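PDB 2XZJ: extracellular sialidase/neuraminidase, putative from Aspergillus fumigatus, which probably catalyses the hydrolytic release of terminal sialic acids, in particular the deaminated sugar KDN, from glycans. Local coordinates for residues 38-43 with 336-341; 68-73 with 92-97; 229-234 with 278-283; 272-277 with 300-305. All coordinates share one frame; numbering follows the deposited sequence.

Contact 1: residues 38-43 with 336-341; sequences FRIPAV and GGYSSM. With KFN (2,6-anhydro-3-deoxy-D-glycero-D-galacto-non-2-enonic acid), chain E.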
# COMPACT_ATOMS: atom_id res chain seq x y z
N PHE A 38 -6.79 7.53 9.62
CA PHE A 38 -6.38 7.12 8.28
C PHE A 38 -5.45 5.92 8.38
O PHE A 38 -4.50 5.95 9.14
CB PHE A 38 -5.72 8.28 7.55
CG PHE A 38 -6.66 9.45 7.30
CD1 PHE A 38 -7.55 9.42 6.22
CD2 PHE A 38 -6.69 10.54 8.18
CE1 PHE A 38 -8.44 10.48 6.00
CE2 PHE A 38 -7.59 11.61 7.97
CZ PHE A 38 -8.46 11.57 6.87
N ARG A 39 -5.75 4.87 7.62
CA ARG A 39 -4.91 3.67 7.58
C ARG A 39 -4.79 3.15 6.14
O ARG A 39 -5.44 3.65 5.20
CB ARG A 39 -5.46 2.55 8.48
CG ARG A 39 -5.38 2.78 9.98
CD ARG A 39 -5.40 1.46 10.73
NE ARG A 39 -4.31 0.63 10.22
CZ ARG A 39 -4.29 -0.69 10.21
NH1 ARG A 39 -5.30 -1.40 10.71
NH2 ARG A 39 -3.23 -1.31 9.69
N ILE A 40 -3.92 2.16 5.97
CA ILE A 40 -3.84 1.42 4.70
C ILE A 40 -3.46 2.35 3.52
O ILE A 40 -4.28 2.61 2.61
CB ILE A 40 -5.15 0.57 4.43
CG1 ILE A 40 -5.73 -0.05 5.72
CG2 ILE A 40 -4.91 -0.50 3.38
CD1 ILE A 40 -4.76 -0.91 6.56
N PRO A 41 -2.20 2.86 3.53
CA PRO A 41 -1.71 3.75 2.47
C PRO A 41 -1.39 3.06 1.14
O PRO A 41 -1.08 1.86 1.08
CB PRO A 41 -0.40 4.30 3.08
CG PRO A 41 0.06 3.16 3.98
CD PRO A 41 -1.22 2.76 4.63
N ALA A 42 -1.45 3.84 0.06
CA ALA A 42 -0.97 3.40 -1.24
C ALA A 42 -0.54 4.64 -2.01
O ALA A 42 -1.24 5.67 -2.00
CB ALA A 42 -2.05 2.68 -1.99
N VAL A 43 0.59 4.55 -2.70
CA VAL A 43 1.09 5.71 -3.44
C VAL A 43 1.68 5.33 -4.79
O VAL A 43 2.41 4.33 -4.89
CB VAL A 43 2.09 6.55 -2.59
CG1 VAL A 43 3.40 5.75 -2.26
CG2 VAL A 43 2.40 7.90 -3.26
N GLY A 336 4.83 3.52 12.42
CA GLY A 336 4.98 2.10 12.13
C GLY A 336 3.68 1.38 11.84
O GLY A 336 2.66 1.60 12.50
N GLY A 337 3.74 0.51 10.84
CA GLY A 337 2.60 -0.26 10.36
C GLY A 337 2.75 -0.42 8.84
O GLY A 337 3.87 -0.52 8.33
N TYR A 338 1.62 -0.41 8.15
CA TYR A 338 1.55 -0.50 6.68
C TYR A 338 2.31 0.63 6.00
O TYR A 338 2.43 1.73 6.57
CB TYR A 338 0.08 -0.43 6.22
CG TYR A 338 -0.73 -1.69 6.46
CD1 TYR A 338 -0.64 -2.40 7.66
CD2 TYR A 338 -1.61 -2.16 5.47
CE1 TYR A 338 -1.39 -3.57 7.86
CE2 TYR A 338 -2.35 -3.32 5.67
CZ TYR A 338 -2.24 -4.00 6.88
OH TYR A 338 -2.99 -5.14 7.07
N SER A 339 2.78 0.37 4.78
CA SER A 339 3.60 1.32 4.03
C SER A 339 3.39 1.17 2.53
O SER A 339 2.89 0.14 2.09
CB SER A 339 5.08 1.10 4.36
OG SER A 339 5.54 -0.14 3.88
N SER A 340 3.78 2.19 1.76
CA SER A 340 3.75 2.18 0.29
C SER A 340 4.86 3.10 -0.19
O SER A 340 5.09 4.17 0.39
CB SER A 340 2.39 2.64 -0.25
OG SER A 340 2.27 2.48 -1.67
N MET A 341 5.56 2.67 -1.24
CA MET A 341 6.61 3.48 -1.87
C MET A 341 6.40 3.72 -3.38
O MET A 341 5.87 2.86 -4.10
CB MET A 341 8.01 2.88 -1.69
CG MET A 341 8.47 2.67 -0.24
SD MET A 341 10.02 1.74 -0.16
CE MET A 341 9.46 0.09 -0.62
C1 KFN E . -4.04 -5.15 10.18
C3 KFN E . -5.63 -4.26 8.45
C4 KFN E . -6.63 -4.46 7.29
C5 KFN E . -7.19 -5.91 7.29
C6 KFN E . -6.04 -6.93 7.49
C7 KFN E . -6.50 -8.41 7.59
C8 KFN E . -5.34 -9.41 7.55
C9 KFN E . -5.82 -10.80 7.92
O5 KFN E . -7.89 -6.21 6.06
O1B KFN E . -3.77 -3.97 10.49
O1A KFN E . -3.51 -6.18 10.70
O4 KFN E . -7.65 -3.44 7.38
O6 KFN E . -5.31 -6.65 8.74
C2 KFN E . -5.03 -5.36 9.08
O7 KFN E . -7.17 -8.60 8.83
O8 KFN E . -4.73 -9.45 6.26
O9 KFN E . -6.71 -11.30 6.92
O HOH W 1 4.17 2.69 -6.19

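Contact 2: residues 68-73 with 92-97; sequences INLVYK and REVVGS. With NA (sodium ion), chain C.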
# COMPACT_ATOMS: atom_id res chain seq x y z
N ILE A 68 -16.11 3.08 6.08
CA ILE A 68 -14.76 3.46 5.67
C ILE A 68 -14.80 3.91 4.22
O ILE A 68 -15.34 3.21 3.37
CB ILE A 68 -13.76 2.29 5.83
CG1 ILE A 68 -13.60 1.93 7.31
CG2 ILE A 68 -12.39 2.64 5.20
CD1 ILE A 68 -12.95 0.57 7.56
N ASN A 69 -14.25 5.09 3.96
CA ASN A 69 -14.20 5.65 2.61
C ASN A 69 -12.81 5.62 2.04
O ASN A 69 -11.82 5.76 2.78
CB ASN A 69 -14.70 7.10 2.63
CG ASN A 69 -16.10 7.22 3.18
OD1 ASN A 69 -16.84 6.23 3.25
ND2 ASN A 69 -16.50 8.43 3.53
N LEU A 70 -12.73 5.47 0.71
CA LEU A 70 -11.45 5.55 0.04
C LEU A 70 -11.10 6.98 -0.31
O LEU A 70 -11.71 7.59 -1.20
CB LEU A 70 -11.38 4.63 -1.18
CG LEU A 70 -9.88 4.30 -1.15
CD1 LEU A 70 -9.57 2.84 -0.89
CD2 LEU A 70 -8.99 4.91 -2.20
N VAL A 71 -10.09 7.50 0.38
CA VAL A 71 -9.67 8.90 0.22
C VAL A 71 -8.33 9.04 -0.49
O VAL A 71 -7.60 8.05 -0.68
CB VAL A 71 -9.73 9.69 1.57
CG1 VAL A 71 -11.17 9.72 2.07
CG2 VAL A 71 -8.80 9.09 2.65
N TYR A 72 -8.04 10.26 -0.93
CA TYR A 72 -6.76 10.54 -1.55
C TYR A 72 -6.39 12.00 -1.55
O TYR A 72 -7.23 12.89 -1.29
CB TYR A 72 -6.72 9.99 -2.97
CG TYR A 72 -7.49 10.78 -4.00
CD1 TYR A 72 -8.88 10.76 -4.02
CD2 TYR A 72 -6.83 11.51 -4.99
CE1 TYR A 72 -9.60 11.46 -4.97
CE2 TYR A 72 -7.54 12.21 -5.96
CZ TYR A 72 -8.92 12.18 -5.94
OH TYR A 72 -9.64 12.87 -6.89
N LYS A 73 -5.12 12.24 -1.87
CA LYS A 73 -4.59 13.58 -2.05
C LYS A 73 -3.66 13.50 -3.26
O LYS A 73 -2.99 12.49 -3.49
CB LYS A 73 -3.79 14.04 -0.84
CG LYS A 73 -4.58 14.34 0.43
CD LYS A 73 -3.75 15.22 1.37
CE LYS A 73 -4.50 15.55 2.64
NZ LYS A 73 -3.67 16.40 3.58
N ARG A 92 -9.39 14.53 -0.91
CA ARG A 92 -10.49 14.20 -1.81
C ARG A 92 -10.97 12.75 -1.60
O ARG A 92 -10.38 11.98 -0.81
CB ARG A 92 -10.05 14.40 -3.26
CG ARG A 92 -9.77 15.84 -3.67
CD ARG A 92 -9.49 15.87 -5.17
NE ARG A 92 -9.05 17.18 -5.63
CZ ARG A 92 -8.69 17.45 -6.88
NH1 ARG A 92 -8.74 16.51 -7.81
NH2 ARG A 92 -8.30 18.67 -7.21
N GLU A 93 -12.03 12.38 -2.31
CA GLU A 93 -12.64 11.06 -2.17
C GLU A 93 -12.77 10.33 -3.49
O GLU A 93 -13.34 10.86 -4.47
CB GLU A 93 -14.03 11.20 -1.54
CG GLU A 93 -14.72 9.85 -1.33
CD GLU A 93 -16.02 9.93 -0.57
OE1 GLU A 93 -17.03 10.38 -1.15
OE2 GLU A 93 -16.03 9.51 0.61
N VAL A 94 -12.26 9.09 -3.53
CA VAL A 94 -12.47 8.22 -4.67
C VAL A 94 -13.88 7.62 -4.63
O VAL A 94 -14.63 7.67 -5.62
CB VAL A 94 -11.41 7.06 -4.73
CG1 VAL A 94 -11.75 6.07 -5.85
CG2 VAL A 94 -10.02 7.62 -4.95
N VAL A 95 -14.21 7.01 -3.50
CA VAL A 95 -15.52 6.41 -3.30
C VAL A 95 -15.83 6.35 -1.80
O VAL A 95 -14.96 6.00 -1.00
CB VAL A 95 -15.62 5.00 -3.95
CG1 VAL A 95 -14.59 4.00 -3.37
CG2 VAL A 95 -17.05 4.45 -3.84
N GLY A 96 -17.06 6.73 -1.44
CA GLY A 96 -17.49 6.59 -0.04
C GLY A 96 -18.94 6.19 0.18
O GLY A 96 -19.43 6.28 1.31
N SER A 97 -19.60 5.72 -0.88
CA SER A 97 -21.04 5.39 -0.86
C SER A 97 -21.41 4.30 0.17
O SER A 97 -20.73 3.30 0.29
CB SER A 97 -21.52 4.97 -2.25
OG SER A 97 -20.78 3.84 -2.71
NA NA C . -19.21 5.69 3.58
O HOH W 2 -18.09 3.66 3.14

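Contact 3: residues 229-234 with 278-283; sequences EGTIVQ and GSVLRY. With KFN (2,6-anhydro-3-deoxy-D-glycero-D-galacto-non-2-enonic acid), chain E.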
# COMPACT_ATOMS: atom_id res chain seq x y z
N GLU A 229 -2.30 -10.66 2.15
CA GLU A 229 -1.77 -9.34 1.75
C GLU A 229 -0.41 -9.48 1.07
O GLU A 229 0.61 -9.67 1.73
CB GLU A 229 -1.69 -8.40 2.96
CG GLU A 229 -3.05 -8.01 3.52
CD GLU A 229 -2.93 -7.02 4.67
OE1 GLU A 229 -1.84 -6.93 5.29
OE2 GLU A 229 -3.92 -6.30 4.92
N GLY A 230 -0.42 -9.42 -0.25
CA GLY A 230 0.79 -9.67 -1.02
C GLY A 230 1.39 -8.41 -1.61
O GLY A 230 0.69 -7.39 -1.76
N THR A 231 2.69 -8.49 -1.90
CA THR A 231 3.40 -7.49 -2.71
C THR A 231 4.02 -8.17 -3.92
O THR A 231 4.28 -9.38 -3.90
CB THR A 231 4.49 -6.73 -1.91
OG1 THR A 231 5.64 -7.56 -1.71
CG2 THR A 231 3.97 -6.24 -0.56
N ILE A 232 4.24 -7.40 -4.97
CA ILE A 232 4.77 -7.94 -6.22
C ILE A 232 5.82 -6.96 -6.72
O ILE A 232 5.67 -5.72 -6.58
CB ILE A 232 3.65 -8.21 -7.28
CG1 ILE A 232 4.21 -8.97 -8.50
CG2 ILE A 232 3.00 -6.90 -7.73
CD1 ILE A 232 4.47 -10.44 -8.30
N VAL A 233 6.90 -7.50 -7.26
CA VAL A 233 7.84 -6.65 -8.00
C VAL A 233 8.44 -7.49 -9.08
O VAL A 233 8.43 -8.71 -9.00
CB VAL A 233 8.92 -5.98 -7.08
CG1 VAL A 233 10.16 -6.86 -6.93
CG2 VAL A 233 9.31 -4.59 -7.64
N GLN A 234 8.93 -6.83 -10.12
CA GLN A 234 9.75 -7.49 -11.10
C GLN A 234 11.22 -7.28 -10.69
O GLN A 234 11.69 -6.16 -10.56
CB GLN A 234 9.46 -6.93 -12.50
CG GLN A 234 10.21 -7.66 -13.60
CD GLN A 234 9.80 -7.27 -15.01
OE1 GLN A 234 9.33 -6.15 -15.28
NE2 GLN A 234 10.02 -8.22 -15.95
N GLY A 278 3.68 -4.92 4.04
CA GLY A 278 4.95 -4.27 3.69
C GLY A 278 4.83 -3.74 2.26
O GLY A 278 3.79 -3.90 1.62
N SER A 279 5.90 -3.13 1.78
CA SER A 279 5.94 -2.62 0.42
C SER A 279 7.28 -2.95 -0.27
O SER A 279 8.31 -3.19 0.41
CB SER A 279 5.64 -1.12 0.40
OG SER A 279 6.56 -0.39 1.20
N VAL A 280 7.26 -2.97 -1.60
CA VAL A 280 8.44 -3.28 -2.43
C VAL A 280 8.45 -2.32 -3.65
O VAL A 280 7.39 -1.95 -4.16
CB VAL A 280 8.49 -4.82 -2.82
CG1 VAL A 280 7.39 -5.19 -3.83
CG2 VAL A 280 9.87 -5.26 -3.32
N LEU A 281 9.64 -1.89 -4.09
CA LEU A 281 9.73 -0.95 -5.21
C LEU A 281 10.86 -1.36 -6.15
O LEU A 281 11.96 -1.67 -5.71
CB LEU A 281 9.94 0.48 -4.71
CG LEU A 281 10.08 1.59 -5.76
CD1 LEU A 281 8.76 1.83 -6.51
CD2 LEU A 281 10.56 2.90 -5.09
N ARG A 282 10.56 -1.42 -7.44
CA ARG A 282 11.58 -1.56 -8.46
C ARG A 282 12.20 -0.18 -8.71
O ARG A 282 11.54 0.73 -9.23
CB ARG A 282 10.98 -2.14 -9.75
CG ARG A 282 11.96 -2.19 -10.95
CD ARG A 282 11.26 -2.81 -12.18
NE ARG A 282 12.11 -2.83 -13.39
CZ ARG A 282 12.70 -3.91 -13.90
NH1 ARG A 282 12.57 -5.10 -13.32
NH2 ARG A 282 13.43 -3.81 -15.02
N TYR A 283 13.46 -0.02 -8.34
CA TYR A 283 14.09 1.28 -8.43
C TYR A 283 14.74 1.60 -9.79
O TYR A 283 14.53 2.69 -10.33
CB TYR A 283 15.07 1.51 -7.29
CG TYR A 283 15.47 2.96 -7.16
CD1 TYR A 283 14.69 3.84 -6.43
CD2 TYR A 283 16.61 3.46 -7.80
CE1 TYR A 283 15.03 5.18 -6.31
CE2 TYR A 283 16.95 4.80 -7.69
CZ TYR A 283 16.17 5.65 -6.94
OH TYR A 283 16.50 6.98 -6.83
C1 KFN E . -4.04 -5.15 10.18
C3 KFN E . -5.63 -4.26 8.45
C4 KFN E . -6.63 -4.46 7.29
C5 KFN E . -7.19 -5.91 7.29
C6 KFN E . -6.04 -6.93 7.49
C7 KFN E . -6.50 -8.41 7.59
C8 KFN E . -5.34 -9.41 7.55
C9 KFN E . -5.82 -10.80 7.92
O5 KFN E . -7.89 -6.21 6.06
O1B KFN E . -3.77 -3.97 10.49
O1A KFN E . -3.51 -6.18 10.70
O4 KFN E . -7.65 -3.44 7.38
O6 KFN E . -5.31 -6.65 8.74
C2 KFN E . -5.03 -5.36 9.08
O7 KFN E . -7.17 -8.60 8.83
O8 KFN E . -4.73 -9.45 6.26
O9 KFN E . -6.71 -11.30 6.92
O HOH W 3 2.04 -7.30 2.38
O HOH W 4 6.16 -2.98 -6.50

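Contact 4: residues 272-277 with 300-305; sequences PDPACQ and TSRRAM. With KFN (2,6-anhydro-3-deoxy-D-glycero-D-galacto-non-2-enonic acid), chain E.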
# COMPACT_ATOMS: atom_id res chain seq x y z
N PRO A 272 12.53 -10.29 8.98
CA PRO A 272 11.53 -10.50 10.02
C PRO A 272 10.33 -9.60 9.78
O PRO A 272 10.45 -8.56 9.13
CB PRO A 272 12.26 -10.13 11.31
CG PRO A 272 13.43 -9.28 10.88
CD PRO A 272 13.80 -9.76 9.51
N ASP A 273 9.17 -10.02 10.28
CA ASP A 273 7.92 -9.31 10.04
C ASP A 273 6.96 -9.72 11.14
O ASP A 273 6.96 -10.89 11.54
CB ASP A 273 7.34 -9.68 8.69
CG ASP A 273 6.09 -8.88 8.34
OD1 ASP A 273 4.97 -9.31 8.72
OD2 ASP A 273 6.22 -7.80 7.72
N PRO A 274 6.16 -8.75 11.65
CA PRO A 274 5.31 -9.01 12.81
C PRO A 274 3.90 -9.43 12.43
O PRO A 274 2.98 -9.27 13.24
CB PRO A 274 5.28 -7.65 13.50
CG PRO A 274 5.27 -6.67 12.33
CD PRO A 274 6.17 -7.32 11.29
N ALA A 275 3.73 -9.99 11.23
CA ALA A 275 2.40 -10.20 10.62
C ALA A 275 1.77 -8.84 10.33
O ALA A 275 0.80 -8.42 10.96
CB ALA A 275 1.48 -11.07 11.49
N CYS A 276 2.38 -8.13 9.39
CA CYS A 276 1.88 -6.84 8.95
C CYS A 276 2.13 -6.70 7.45
O CYS A 276 2.93 -7.45 6.89
CB CYS A 276 2.60 -5.74 9.74
SG CYS A 276 2.11 -4.00 9.42
N GLN A 277 1.43 -5.78 6.79
CA GLN A 277 1.72 -5.46 5.38
C GLN A 277 3.11 -4.80 5.24
O GLN A 277 3.67 -4.24 6.22
CB GLN A 277 0.55 -4.60 4.83
CG GLN A 277 0.66 -4.08 3.39
CD GLN A 277 1.34 -2.70 3.30
OE1 GLN A 277 2.05 -2.28 4.20
NE2 GLN A 277 1.11 -2.00 2.19
N THR A 300 7.83 -9.02 16.41
CA THR A 300 6.80 -8.73 17.42
C THR A 300 6.10 -7.38 17.28
O THR A 300 4.93 -7.24 17.65
CB THR A 300 7.39 -8.82 18.84
OG1 THR A 300 8.44 -7.85 19.00
CG2 THR A 300 7.93 -10.24 19.09
N SER A 301 6.81 -6.38 16.74
CA SER A 301 6.33 -5.00 16.78
C SER A 301 6.22 -4.36 15.41
O SER A 301 7.06 -4.61 14.54
CB SER A 301 7.23 -4.16 17.69
OG SER A 301 6.98 -2.77 17.51
N ARG A 302 5.22 -3.50 15.23
CA ARG A 302 5.08 -2.74 13.98
C ARG A 302 5.85 -1.44 14.01
O ARG A 302 5.77 -0.67 13.06
CB ARG A 302 3.61 -2.49 13.63
CG ARG A 302 2.91 -3.75 13.14
CD ARG A 302 1.43 -3.52 12.98
NE ARG A 302 0.77 -4.75 12.59
CZ ARG A 302 -0.44 -4.82 12.04
NH1 ARG A 302 -1.13 -3.70 11.79
NH2 ARG A 302 -0.95 -6.00 11.73
N ARG A 303 6.61 -1.19 15.08
CA ARG A 303 7.30 0.09 15.29
C ARG A 303 8.78 -0.02 14.96
O ARG A 303 9.61 0.67 15.56
CB ARG A 303 7.12 0.56 16.74
CG ARG A 303 5.69 0.96 17.08
CD ARG A 303 5.62 1.47 18.52
NE ARG A 303 4.25 1.67 18.96
CZ ARG A 303 3.91 2.36 20.05
NH1 ARG A 303 4.86 2.91 20.81
NH2 ARG A 303 2.63 2.51 20.38
N ALA A 304 9.12 -0.90 14.02
CA ALA A 304 10.51 -1.13 13.63
C ALA A 304 10.72 -0.90 12.14
O ALA A 304 11.42 -1.67 11.49
CB ALA A 304 10.93 -2.55 14.04
N MET A 305 10.15 0.18 11.60
CA MET A 305 10.20 0.43 10.14
C MET A 305 11.63 0.53 9.64
O MET A 305 12.48 1.17 10.26
CB MET A 305 9.42 1.70 9.79
CG MET A 305 7.95 1.65 10.16
SD MET A 305 7.06 0.18 9.57
CE MET A 305 7.22 0.38 7.78
C1 KFN E . -4.04 -5.15 10.18
C3 KFN E . -5.63 -4.26 8.45
C4 KFN E . -6.63 -4.46 7.29
C5 KFN E . -7.19 -5.91 7.29
C6 KFN E . -6.04 -6.93 7.49
C7 KFN E . -6.50 -8.41 7.59
C8 KFN E . -5.34 -9.41 7.55
C9 KFN E . -5.82 -10.80 7.92
O5 KFN E . -7.89 -6.21 6.06
O1B KFN E . -3.77 -3.97 10.49
O1A KFN E . -3.51 -6.18 10.70
O4 KFN E . -7.65 -3.44 7.38
O6 KFN E . -5.31 -6.65 8.74
C2 KFN E . -5.03 -5.36 9.08
O7 KFN E . -7.17 -8.60 8.83
O8 KFN E . -4.73 -9.45 6.26
O9 KFN E . -6.71 -11.30 6.92
O HOH W 5 1.60 -7.05 13.99

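Contact 1: residues 38-43 with 336-341
Two innermost strands of neighbouring blades of a sialidase beta-propeller meet here, and Arg39 of one and Tyr338 of the other reach the ligand together at their ends. The short strand segments run almost parallel, 8° apart, with axes 5.6 Å from each other, so side chains rather than a shared backbone sheet join them. Arg39 bends at its third torsion (chi3 56°), which brings the guanidinium over one face of the Tyr338 ring. The two planes stand nearly perpendicular, and Arg39 NH2 lies 3.4 Å from Tyr338 CE1. The charge is far from the ring centroid, so any cation-pi attraction is weak. The stronger task of this group is to bind the ligand carboxylate: Arg39 NH1 and Arg39 NH2 both donate to KFN O1B, NH2 at 2.8 Å. Behind it, Glu354 forms a salt bridge with Arg39 NE, a second-shell carboxylate that fixes the guanidinium. Ile40 CD1 packs over the same face of the Tyr338 ring, 3.8 Å from its centroid in a CH-pi contact, while the phenol OH is hydrogen-bonded to Glu229. Further along, the rigid ring of Pro41 sets CD 3.8 Å from Tyr338 CB, and Ser340, small and polar, turns OG anti to its own N (chi1 -173°) to accept the Val43 N-H at 2.9 Å. A water then donates to both Val43 O and Met341 O. An arginine on the carboxylate beside a tyrosine paired with a glutamate is consistent with the active site of the sialidase family, at the centre of its propeller.

Contact 2: residues 68-73 with 92-97
Asn69, through its side-chain amide, and Gly96 O (2.4 Å) both bind the sodium ion. A water held by Ile68 O, together with Asp67 and Gly98, completes the site. Gly96 suits this spot because, without a side chain, its backbone can lie close to Asn69 and Glu93. Next come the backbone bonds. Leu70 N donates to Val95 O at 2.9 Å, and Leu70 O receives Val94 N at 2.8 Å and, weakly, Val95 N. Farther on, Tyr72 and Arg92 exchange two bonds, the shorter from Arg92 N to Tyr72 O at 2.7 Å. Packing follows on the face that carries Leu70 and Tyr72. Arg92 CB sits over the face of the Tyr72 ring, 3.9 Å from its centroid, and its extended chain carries the guanidinium past the ring, with the hydroxyl at the guanidinium edge and Arg92 NH1 hydrogen-bonded to Asn163 OD1. The ring's OH is bound by Gly162 O. Val94 CG2 touches Tyr72 CD1 at 3.5 Å and also meets Leu70 CD2, so Val94 packs against both Tyr72 and Leu70. Because Val94 and Val95 both oppose Leu70, the outermost strand of this propeller blade contains a classic beta bulge.

Contact 3: residues 229-234 with 278-283
Arg282 NH1 donates to Gln234 O at 3.1 Å, the one direct hydrogen bond between the segments, approaching from well above the carbonyl plane, 70° out of it, although the oxygen lies close to the guanidinium's own plane. The long, extended arginine runs alongside Gln234, with Arg282 NH1 3.5 Å from Gln234 CG. Gln234 is itself pinned by its amide, which accepts from Thr194 N and donates to Gly238 O. Water supplies further polar links. One molecule donates to both Ile232 O and Val280 O, bridging carbonyls that no direct backbone bond joins, and another connects Glu229 O with Gly278 N, the latter bond weak. These bridges suit the geometry: the strands are the innermost ones of consecutive propeller blades, running 16° apart with axes 6.7 Å from each other, so water and side chains, not direct backbone bonds, join them. Apolar packing centres on beta-branched residues. Val280 CG1, placed between its backbone N and carbonyl carbon (chi1 71°), reaches Val233 CB at 3.7 Å. The same methyl makes a close van der Waals contact with a carbonyl, Val280 CG1 to Ile232 O at 3.3 Å. Val233 CG2 lies against Arg282, two residues beyond Val280, 3.6 Å from its CB. Thr231 uses both branches: CG2 meets Gly278 O, while OG1 touches Val280 CG1 yet bonds to Asn243 O. At the ligand end, Glu229 OE2 lies 3.4 Å from KFN C6, and its OE1 forms a salt bridge with Arg245.

Contact 4: residues 272-277 with 300-305
Cys276 places SG opposite its backbone N (chi1 -178°), directly against Arg302, whose chain leaves with CG beside its own N (chi1 -73°) and then runs extended as far as NE. The sulfur therefore covers one face of the guanidinium near its rim, with Cys276 SG 3.5 Å from Arg302 NE. Small and polarisable, it can sit close over that face. Pro274 supports the arginine nearer its root: the ring crosses the chain at about a right angle, and Pro274 CG lies 3.8 Å from Arg302 CG and 3.5 Å from Ser301 O. The left-handed turn at Ala275 directs its carbonyl to the guanidinium edge, where Arg302 NH2 donates to Ala275 O at 3.1 Å. That loop is held in shape by an Asx motif in which Asp273 OD1 accepts from Cys276 N, while OD2 of the same aspartate forms a salt bridge with Arg252. A water joins Pro274 O to Arg302 NE, so the third nitrogen is also engaged. What remains is directed at the ligand: Arg302 NH1 donates to KFN O1B at 3.0 Å and Arg302 NH2 to KFN O1A at 2.8 Å, both nearly straight. The carbonyl and the water thus hold the guanidinium's orientation, with the sulfur packed on one face, and its paired N-H groups are presented for a two-pronged grip on a carboxylate, as expected of an arginine in the sialidase carboxylate pocket.

In the fold
Contacts 1, 3 and 4 all reach the KFN site near the propeller axis. Contact 1 gives Arg39 and Tyr338, contact 3 gives Glu229, and contact 4 gives Arg302; Arg245 also hydrogen-bonds the ligand, consistent with the arginine triad of sialidases. Contacts 1 and 3, with centres 13 Å apart, are tied by Ser339 OG and Ser279 OG at 2.9 Å, probably a hydrogen bond. Gln277 NE2 and Ser339 O, 2.8 Å apart, similarly join contact 4 to contact 1. Contact 2 lies at the blade's outer edge, its centre 15 Å from that of contact 1, and touches it through Phe38 CE1 and Val71 CG2 at 3.6 Å. It does not touch the ligand: its Leu70 side chain is about 11 Å from KFN.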